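Side-chain contacts in mannose-specific lectin 3 chain 1 (Crocus vernus, PDB 3MEZ), which is the first-domain chain of a heterotetrameric lectin that binds mannose and probably agglutinates trypsin-treated rabbit erythrocytes weakly: residues Phe24-Asp29 and Leu62-Ala67; Cys30-Tyr35 and Pro72-Pro77; Glu20-Val25 and Pro93-Thr98. All coordinates share one frame; numbering follows the deposited sequence.

Contact 1: Phe24-Asp29 and Leu62-Ala67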
loop_
_atom_site.group_PDB
_atom_site.type_symbol
_atom_site.label_atom_id
_atom_site.label_comp_id
_atom_site.label_asym_id
_atom_site.label_seq_id
_atom_site.Cartn_x
_atom_site.Cartn_y
_atom_site.Cartn_z
ATOM N N PHE A 24 5.842 -9.119 -22.644
ATOM C CA PHE A 24 5.416 -8.437 -23.874
ATOM C C PHE A 24 6.548 -8.574 -24.850
ATOM O O PHE A 24 7.528 -7.899 -24.765
ATOM C CB PHE A 24 5.107 -6.966 -23.568
ATOM C CG PHE A 24 4.391 -6.167 -24.669
ATOM C CD1 PHE A 24 4.862 -4.940 -25.027
ATOM C CD2 PHE A 24 3.224 -6.573 -25.246
ATOM C CE1 PHE A 24 4.236 -4.194 -25.959
ATOM C CE2 PHE A 24 2.610 -5.817 -26.189
ATOM C CZ PHE A 24 3.108 -4.647 -26.541
ATOM N N VAL A 25 6.381 -9.470 -25.791
ATOM C CA VAL A 25 7.488 -9.920 -26.566
ATOM C C VAL A 25 7.474 -9.615 -28.067
ATOM O O VAL A 25 6.577 -9.920 -28.753
ATOM C CB VAL A 25 7.912 -11.413 -26.193
ATOM C CG1 VAL A 25 6.864 -12.154 -25.429
ATOM C CG2 VAL A 25 8.424 -12.164 -27.309
ATOM N N MET A 26 8.563 -9.057 -28.525
ATOM C CA MET A 26 8.778 -8.815 -29.920
ATOM C C MET A 26 9.401 -10.064 -30.547
ATOM O O MET A 26 10.566 -10.229 -30.593
ATOM C CB MET A 26 9.646 -7.576 -30.114
ATOM C CG MET A 26 9.887 -7.197 -31.505
ATOM S SD MET A 26 8.483 -6.587 -32.377
ATOM C CE MET A 26 7.896 -7.980 -33.206
ATOM N N GLN A 27 8.557 -10.940 -31.017
ATOM C CA GLN A 27 8.982 -12.222 -31.498
ATOM C C GLN A 27 9.725 -12.221 -32.828
ATOM O O GLN A 27 9.596 -11.355 -33.633
ATOM C CB GLN A 27 7.826 -13.220 -31.504
ATOM C CG GLN A 27 7.121 -13.441 -30.175
ATOM C CD GLN A 27 5.951 -14.391 -30.256
ATOM O OE1 GLN A 27 5.539 -14.768 -31.311
ATOM N NE2 GLN A 27 5.428 -14.746 -29.162
ATOM N N GLY A 28 10.476 -13.279 -33.033
ATOM C CA GLY A 28 11.218 -13.493 -34.234
ATOM C C GLY A 28 10.339 -13.665 -35.439
ATOM O O GLY A 28 10.768 -13.517 -36.515
ATOM N N ASP A 29 9.094 -13.992 -35.227
ATOM C CA ASP A 29 8.160 -14.161 -36.319
ATOM C C ASP A 29 7.471 -12.860 -36.699
ATOM O O ASP A 29 6.590 -12.846 -37.499
ATOM C CB ASP A 29 7.177 -15.293 -36.036
ATOM C CG ASP A 29 6.173 -14.960 -34.975
ATOM O OD1 ASP A 29 6.291 -13.924 -34.350
ATOM O OD2 ASP A 29 5.267 -15.769 -34.774
ATOM N N LEU A 62 3.063 2.681 -30.267
ATOM C CA LEU A 62 4.066 1.676 -30.550
ATOM C C LEU A 62 4.185 1.543 -32.047
ATOM O O LEU A 62 3.214 1.615 -32.699
ATOM C CB LEU A 62 3.694 0.325 -29.936
ATOM C CG LEU A 62 3.730 0.187 -28.427
ATOM C CD1 LEU A 62 3.230 -1.126 -28.058
ATOM C CD2 LEU A 62 5.102 0.382 -27.960
ATOM N N GLU A 63 5.377 1.364 -32.565
ATOM C CA GLU A 63 5.631 1.104 -33.958
ATOM C C GLU A 63 6.485 -0.139 -34.149
ATOM O O GLU A 63 7.553 -0.201 -33.635
ATOM C CB GLU A 63 6.383 2.277 -34.585
ATOM C CG GLU A 63 5.834 3.654 -34.298
ATOM C CD GLU A 63 6.452 4.746 -35.152
ATOM O OE1 GLU A 63 5.903 5.821 -35.218
ATOM O OE2 GLU A 63 7.463 4.513 -35.774
ATOM N N ILE A 64 6.019 -1.102 -34.909
ATOM C CA ILE A 64 6.831 -2.245 -35.305
ATOM C C ILE A 64 7.487 -1.944 -36.634
ATOM O O ILE A 64 6.822 -1.593 -37.569
ATOM C CB ILE A 64 6.011 -3.563 -35.391
ATOM C CG1 ILE A 64 5.404 -3.935 -34.044
ATOM C CG2 ILE A 64 6.838 -4.662 -35.880
ATOM C CD1 ILE A 64 4.518 -5.102 -34.090
ATOM N N HIS A 65 8.802 -2.067 -36.682
ATOM C CA HIS A 65 9.611 -1.818 -37.877
ATOM C C HIS A 65 10.324 -3.058 -38.343
ATOM O O HIS A 65 10.799 -3.812 -37.561
ATOM C CB HIS A 65 10.658 -0.767 -37.639
ATOM C CG HIS A 65 10.134 0.619 -37.573
ATOM N ND1 HIS A 65 9.800 1.229 -36.391
ATOM C CD2 HIS A 65 9.908 1.528 -38.534
ATOM C CE1 HIS A 65 9.389 2.450 -36.629
ATOM N NE2 HIS A 65 9.446 2.656 -37.919
ATOM N N SER A 66 10.407 -3.220 -39.645
ATOM C CA SER A 66 10.958 -4.395 -40.261
ATOM C C SER A 66 12.280 -4.105 -40.909
ATOM O O SER A 66 12.607 -2.995 -41.160
ATOM C CB SER A 66 10.004 -4.931 -41.306
ATOM O OG SER A 66 10.526 -6.070 -41.900
ATOM N N ALA A 67 13.052 -5.138 -41.133
ATOM C CA ALA A 67 14.380 -5.011 -41.689
ATOM C C ALA A 67 14.356 -4.463 -43.098
ATOM O O ALA A 67 15.175 -3.691 -43.482
ATOM C CB ALA A 67 15.083 -6.320 -41.646
#

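Contact 2: Cys30-Tyr35 and Pro72-Pro77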
loop_
_atom_site.group_PDB
_atom_site.type_symbol
_atom_site.label_atom_id
_atom_site.label_comp_id
_atom_site.label_asym_id
_atom_site.label_seq_id
_atom_site.Cartn_x
_atom_site.Cartn_y
_atom_site.Cartn_z
ATOM N N CYS A 30 7.899 -11.793 -36.054
ATOM C CA CYS A 30 7.431 -10.417 -36.192
ATOM C C CYS A 30 6.116 -10.108 -35.458
ATOM O O CYS A 30 5.638 -9.026 -35.495
ATOM C CB CYS A 30 7.401 -9.907 -37.649
ATOM S SG CYS A 30 7.516 -8.084 -37.859
ATOM N N ASN A 31 5.553 -11.087 -34.798
ATOM C CA ASN A 31 4.411 -10.861 -33.958
ATOM C C ASN A 31 4.789 -10.323 -32.566
ATOM O O ASN A 31 5.690 -10.810 -31.962
ATOM C CB ASN A 31 3.563 -12.119 -33.882
ATOM C CG ASN A 31 2.140 -11.853 -33.496
ATOM O OD1 ASN A 31 1.644 -10.787 -33.630
ATOM N ND2 ASN A 31 1.498 -12.856 -33.000
ATOM N N LEU A 32 4.070 -9.302 -32.118
ATOM C CA LEU A 32 4.188 -8.711 -30.810
ATOM C C LEU A 32 3.061 -9.209 -29.936
ATOM O O LEU A 32 1.935 -8.910 -30.169
ATOM C CB LEU A 32 4.024 -7.222 -30.932
ATOM C CG LEU A 32 4.726 -6.233 -29.997
ATOM C CD1 LEU A 32 3.950 -4.964 -29.695
ATOM C CD2 LEU A 32 5.285 -6.863 -28.821
ATOM N N VAL A 33 3.422 -9.967 -28.919
ATOM C CA VAL A 33 2.491 -10.697 -28.119
ATOM C C VAL A 33 2.655 -10.400 -26.640
ATOM O O VAL A 33 3.740 -10.418 -26.135
ATOM C CB VAL A 33 2.636 -12.200 -28.398
ATOM C CG1 VAL A 33 1.614 -13.036 -27.652
ATOM C CG2 VAL A 33 2.536 -12.463 -29.858
ATOM N N LEU A 34 1.540 -10.139 -25.978
ATOM C CA LEU A 34 1.453 -10.040 -24.535
ATOM C C LEU A 34 1.073 -11.409 -23.991
ATOM O O LEU A 34 0.005 -11.877 -24.291
ATOM C CB LEU A 34 0.339 -9.102 -24.126
ATOM C CG LEU A 34 0.357 -8.319 -22.811
ATOM C CD1 LEU A 34 -0.984 -8.180 -22.196
ATOM C CD2 LEU A 34 1.359 -8.735 -21.820
ATOM N N TYR A 35 1.954 -12.031 -23.229
ATOM C CA TYR A 35 1.625 -13.280 -22.582
ATOM C C TYR A 35 1.365 -13.015 -21.117
ATOM O O TYR A 35 2.161 -12.471 -20.441
ATOM C CB TYR A 35 2.714 -14.330 -22.727
ATOM C CG TYR A 35 2.990 -14.774 -24.107
ATOM C CD1 TYR A 35 3.959 -14.182 -24.850
ATOM C CD2 TYR A 35 2.305 -15.813 -24.666
ATOM C CE1 TYR A 35 4.229 -14.606 -26.114
ATOM C CE2 TYR A 35 2.571 -16.245 -25.932
ATOM C CZ TYR A 35 3.539 -15.638 -26.659
ATOM O OH TYR A 35 3.788 -16.047 -27.921
ATOM N N PRO A 72 6.504 1.440 -41.171
ATOM C CA PRO A 72 6.290 0.504 -40.088
ATOM C C PRO A 72 5.343 -0.601 -40.481
ATOM O O PRO A 72 4.495 -0.426 -41.277
ATOM C CB PRO A 72 5.651 1.359 -39.006
ATOM C CG PRO A 72 5.972 2.680 -39.324
ATOM C CD PRO A 72 6.284 2.807 -40.742
ATOM N N VAL A 73 5.579 -1.760 -39.950
ATOM C CA VAL A 73 4.713 -2.868 -40.078
ATOM C C VAL A 73 3.357 -2.707 -39.397
ATOM O O VAL A 73 2.395 -3.259 -39.839
ATOM C CB VAL A 73 5.431 -4.108 -39.556
ATOM C CG1 VAL A 73 4.551 -5.245 -39.607
ATOM C CG2 VAL A 73 6.616 -4.345 -40.402
ATOM N N TRP A 74 3.334 -2.038 -38.260
ATOM C CA TRP A 74 2.139 -1.901 -37.459
ATOM C C TRP A 74 2.297 -0.664 -36.606
ATOM O O TRP A 74 3.346 -0.349 -36.198
ATOM C CB TRP A 74 1.982 -3.179 -36.639
ATOM C CG TRP A 74 0.887 -3.334 -35.643
ATOM C CD1 TRP A 74 -0.368 -3.754 -35.865
ATOM C CD2 TRP A 74 1.008 -3.190 -34.254
ATOM N NE1 TRP A 74 -1.056 -3.831 -34.704
ATOM C CE2 TRP A 74 -0.223 -3.490 -33.694
ATOM C CE3 TRP A 74 2.046 -2.814 -33.412
ATOM C CZ2 TRP A 74 -0.444 -3.417 -32.361
ATOM C CZ3 TRP A 74 1.804 -2.725 -32.109
ATOM C CH2 TRP A 74 0.585 -3.054 -31.584
ATOM N N VAL A 75 1.219 0.053 -36.391
ATOM C CA VAL A 75 1.209 1.208 -35.516
ATOM C C VAL A 75 0.030 1.118 -34.601
ATOM O O VAL A 75 -1.011 0.797 -35.051
ATOM C CB VAL A 75 1.133 2.500 -36.299
ATOM C CG1 VAL A 75 0.952 3.609 -35.372
ATOM C CG2 VAL A 75 2.374 2.684 -37.113
ATOM N N TYR A 76 0.217 1.344 -33.316
ATOM C CA TYR A 76 -0.869 1.187 -32.372
ATOM C C TYR A 76 -0.821 2.176 -31.197
ATOM O O TYR A 76 0.179 2.364 -30.614
ATOM C CB TYR A 76 -0.944 -0.259 -31.876
ATOM C CG TYR A 76 -2.240 -0.623 -31.224
ATOM C CD1 TYR A 76 -2.451 -0.377 -29.898
ATOM C CD2 TYR A 76 -3.258 -1.187 -31.941
ATOM C CE1 TYR A 76 -3.616 -0.689 -29.313
ATOM C CE2 TYR A 76 -4.426 -1.478 -31.368
ATOM C CZ TYR A 76 -4.601 -1.234 -30.053
ATOM O OH TYR A 76 -5.762 -1.526 -29.463
ATOM N N PRO A 77 -1.928 2.812 -30.883
ATOM C CA PRO A 77 -3.163 2.711 -31.633
ATOM C C PRO A 77 -3.005 3.353 -33.016
ATOM O O PRO A 77 -2.097 4.060 -33.290
ATOM C CB PRO A 77 -4.127 3.549 -30.809
ATOM C CG PRO A 77 -3.566 3.587 -29.512
ATOM C CD PRO A 77 -2.125 3.515 -29.630
#

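Contact 3: Glu20-Val25 and Pro93-Thr98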
loop_
_atom_site.group_PDB
_atom_site.type_symbol
_atom_site.label_atom_id
_atom_site.label_comp_id
_atom_site.label_asym_id
_atom_site.label_seq_id
_atom_site.Cartn_x
_atom_site.Cartn_y
_atom_site.Cartn_z
ATOM N N GLU A 20 6.834 -9.955 -13.306
ATOM C CA GLU A 20 6.246 -11.102 -12.685
ATOM C C GLU A 20 5.880 -12.170 -13.715
ATOM O O GLU A 20 6.714 -12.635 -14.394
ATOM C CB GLU A 20 5.139 -10.717 -11.745
ATOM C CG GLU A 20 5.654 -9.953 -10.642
ATOM C CD GLU A 20 4.594 -9.544 -9.669
ATOM O OE1 GLU A 20 3.428 -9.498 -10.027
ATOM O OE2 GLU A 20 4.952 -9.222 -8.549
ATOM N N SER A 21 4.640 -12.560 -13.826
ATOM C CA SER A 21 4.334 -13.606 -14.787
ATOM C C SER A 21 3.881 -13.098 -16.180
ATOM O O SER A 21 3.361 -13.859 -16.976
ATOM C CB SER A 21 3.366 -14.642 -14.214
ATOM O OG SER A 21 2.054 -14.196 -14.247
ATOM N N ALA A 22 4.072 -11.830 -16.444
ATOM C CA ALA A 22 3.702 -11.238 -17.696
ATOM C C ALA A 22 4.938 -10.971 -18.542
ATOM O O ALA A 22 5.940 -10.608 -18.022
ATOM C CB ALA A 22 2.996 -10.007 -17.445
ATOM N N ALA A 23 4.811 -11.173 -19.854
ATOM C CA ALA A 23 5.803 -10.824 -20.872
ATOM C C ALA A 23 5.186 -10.133 -22.101
ATOM O O ALA A 23 4.157 -10.565 -22.531
ATOM C CB ALA A 23 6.505 -12.030 -21.332
ATOM N N PHE A 24 5.842 -9.119 -22.644
ATOM C CA PHE A 24 5.416 -8.437 -23.874
ATOM C C PHE A 24 6.548 -8.574 -24.850
ATOM O O PHE A 24 7.528 -7.899 -24.765
ATOM C CB PHE A 24 5.107 -6.966 -23.568
ATOM C CG PHE A 24 4.391 -6.167 -24.669
ATOM C CD1 PHE A 24 4.862 -4.940 -25.027
ATOM C CD2 PHE A 24 3.224 -6.573 -25.246
ATOM C CE1 PHE A 24 4.236 -4.194 -25.959
ATOM C CE2 PHE A 24 2.610 -5.817 -26.189
ATOM C CZ PHE A 24 3.108 -4.647 -26.541
ATOM N N VAL A 25 6.381 -9.470 -25.791
ATOM C CA VAL A 25 7.488 -9.920 -26.566
ATOM C C VAL A 25 7.474 -9.615 -28.067
ATOM O O VAL A 25 6.577 -9.920 -28.753
ATOM C CB VAL A 25 7.912 -11.413 -26.193
ATOM C CG1 VAL A 25 6.864 -12.154 -25.429
ATOM C CG2 VAL A 25 8.424 -12.164 -27.309
ATOM N N PRO A 93 1.575 -4.321 -12.678
ATOM C CA PRO A 93 1.121 -5.412 -11.818
ATOM C C PRO A 93 -0.216 -5.981 -12.250
ATOM O O PRO A 93 -0.561 -7.050 -11.869
ATOM C CB PRO A 93 1.049 -4.803 -10.429
ATOM C CG PRO A 93 1.322 -3.464 -10.560
ATOM C CD PRO A 93 1.790 -3.107 -11.908
ATOM N N ASP A 94 -0.909 -5.245 -13.097
ATOM C CA ASP A 94 -2.130 -5.691 -13.756
ATOM C C ASP A 94 -1.913 -6.655 -14.903
ATOM O O ASP A 94 -2.835 -7.151 -15.452
ATOM C CB ASP A 94 -3.043 -4.532 -14.169
ATOM C CG ASP A 94 -2.401 -3.583 -15.162
ATOM O OD1 ASP A 94 -1.256 -3.767 -15.510
ATOM O OD2 ASP A 94 -3.054 -2.648 -15.555
ATOM N N GLN A 95 -0.665 -6.884 -15.234
ATOM C CA GLN A 95 -0.238 -7.725 -16.336
ATOM C C GLN A 95 -0.631 -7.167 -17.704
ATOM O O GLN A 95 -0.853 -7.883 -18.613
ATOM C CB GLN A 95 -0.758 -9.142 -16.174
ATOM C CG GLN A 95 -0.375 -9.860 -14.916
ATOM C CD GLN A 95 -1.088 -11.192 -14.761
ATOM O OE1 GLN A 95 -1.369 -11.850 -15.704
ATOM N NE2 GLN A 95 -1.424 -11.533 -13.565
ATOM N N HIS A 96 -0.702 -5.864 -17.788
ATOM C CA HIS A 96 -1.007 -5.167 -19.019
ATOM C C HIS A 96 -0.005 -4.069 -19.305
ATOM O O HIS A 96 0.631 -3.621 -18.433
ATOM C CB HIS A 96 -2.433 -4.621 -18.988
ATOM C CG HIS A 96 -3.433 -5.601 -19.474
ATOM N ND1 HIS A 96 -4.303 -6.236 -18.633
ATOM C CD2 HIS A 96 -3.643 -6.120 -20.696
ATOM C CE1 HIS A 96 -5.032 -7.081 -19.320
ATOM N NE2 HIS A 96 -4.646 -7.033 -20.577
ATOM N N VAL A 97 0.091 -3.654 -20.551
ATOM C CA VAL A 97 0.949 -2.571 -20.911
ATOM C C VAL A 97 0.089 -1.345 -21.148
ATOM O O VAL A 97 -0.764 -1.349 -21.976
ATOM C CB VAL A 97 1.753 -2.857 -22.193
ATOM C CG1 VAL A 97 2.617 -1.692 -22.556
ATOM C CG2 VAL A 97 2.572 -4.085 -22.046
ATOM N N THR A 98 0.370 -0.305 -20.408
ATOM C CA THR A 98 -0.297 0.971 -20.495
ATOM C C THR A 98 0.728 2.064 -20.843
ATOM O O THR A 98 1.805 2.075 -20.336
ATOM C CB THR A 98 -0.990 1.369 -19.187
ATOM O OG1 THR A 98 -1.893 0.371 -18.770
ATOM C CG2 THR A 98 -1.713 2.599 -19.361
HETATM O O HOH W 1 1.659 -9.287 -11.931
#

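Contact 1: Phe24-Asp29 and Leu62-Ala67
F24 and L62 make the aromatic part of the contact. Their side chains come from opposite directions and meet between the two strands. L62 CD1 lies in the plane of the phenyl ring, at its edge. L62 CD1 is 3.8 Å from F24 CZ and touches CE1 of the same ring almost as closely. One methyl thus spans two neighbouring ring carbons. The ring reaches this far because F24 CG stands anti to the backbone N (chi1 -169°).

The second pair, M26 and I64, is a sulfur-to-methyl contact. M26 SD approaches I64 CG2 to 4.3 Å, a looser fit than the first pair. M26 CG points away from its own backbone N (chi1 -178°), which carries the thioether out from the strand to reach that methyl. M26 also centres an inverse gamma turn where the strand gives way to the loop. Both links are apolar side-chain contacts; the CA atoms of M26 and I64 are 8.7 Å apart.

The two strands belong to different antiparallel sheets. These sheets are two of the three walls of the beta-prism II fold of bulb-type lectins, and the four touching residues line its buried interior. L54 lies against both M26 and L62, while L32 touches both F24 and I64. W109 of the chain 2 subunit also packs on L62.

The polar groups of the segments are held elsewhere: D29 accepts hydrogen bonds from N31 N and H46 ND1, and E63 forms a salt bridge with R55 of the adjacent strand.

Contact 2: Cys30-Tyr35 and Pro72-Pro77
The W74 indole meets L32 across the contact and carries Y76 of its own strand on one face. L32 CD1 reaches W74 CZ3 obliquely, at 3.9 Å. The two side chains cross at about a right angle. Y76 CB sits 3.1 Å above the W74 indole plane, offset toward the rim. W74 CG is anti to the backbone N (chi1 176°), which sends the indole toward strand 32-35. The six-membered ring leads, and its CZ3 corner does the touching.

A sulfur contact makes the other end. C30 SG is 4.5 Å from V73 CG1, a light touch. This sulfur is fixed by the disulfide to C52.

V73 and W74 both face I64 in a classic beta bulge. The bulge lets two successive residues point inward, V73 to C30 and W74 to L32. The contact joins two sheets of the beta-prism II fold. I64, on the strand next to 74-76, packs against C30, L32 and W74. Residues 27-35 also match the mannose-site signature of the family, QXDXNXVXY, with Q27, D29, N31, V33 and Y35. This is consistent with a mannose site on this strand.

The buried amide of N31 is hydrogen-bonded through OD1 to T45 N and S43 OG, and through ND2 to Q42 OE1. W109 of the chain 2 subunit meets Y76 edge-to-face and packs on P77.

Contact 3: Glu20-Val25 and Pro93-Thr98
The backbones come close at A22 and Q95, whose CA atoms are 5.5 Å apart, and spread to 7.9 Å between the CA atoms of F24 and V97. Q95, with positive phi (66°), lies beside A22; A22 CB touches Q95 CB at 4.1 Å. The Q95 chain runs extended beyond CG past S21, and its OE1 accepts a hydrogen bond from E37 N.

Deeper in, V97 CG2 sits over one face of the F24 ring in a CH-pi contact. V97 CG2 lies 4.0 Å from the F24 ring centroid, 18° off the normal. L91 flanks both A22 and V97. The contact joins strand 22-26 to strand 97-106, and so two walls of the beta-prism II fold. T98 pairs with a strand of the chain 2 subunit, so this sheet continues across the interface. V97 N also hydrogen-bonds to T111 OG1 of that subunit.

D94 forms an Asx turn: its OD1 accepts from H96 N at 3.1 Å, met from above the carboxylate plane. At the outer end a water is within hydrogen-bonding distance of E20 OE1 (2.6 Å) and P93 O (3.2 Å) and links the two segments.

How the contacts relate
Contacts 1 and 2 are neighbours, with centres about 6 Å apart. Contact 3 lies about 16 Å from contact 1 and 15 Å from contact 2, centre to centre. Strands 22-26 and 32-35 are adjacent in one sheet, and 62-65 and 74-76 in another. Contacts 1 and 2 join these same two sheets, and their segments alternate along the chain. Contact 3 starts from strand 22-26 as well but reaches the third sheet, much later in the sequence. F24 is common to contacts 1 and 3. Together the contacts tie one sheet to both others within a single bulb-type lectin domain, whose third sheet runs on into the neighbouring chain 2 subunit.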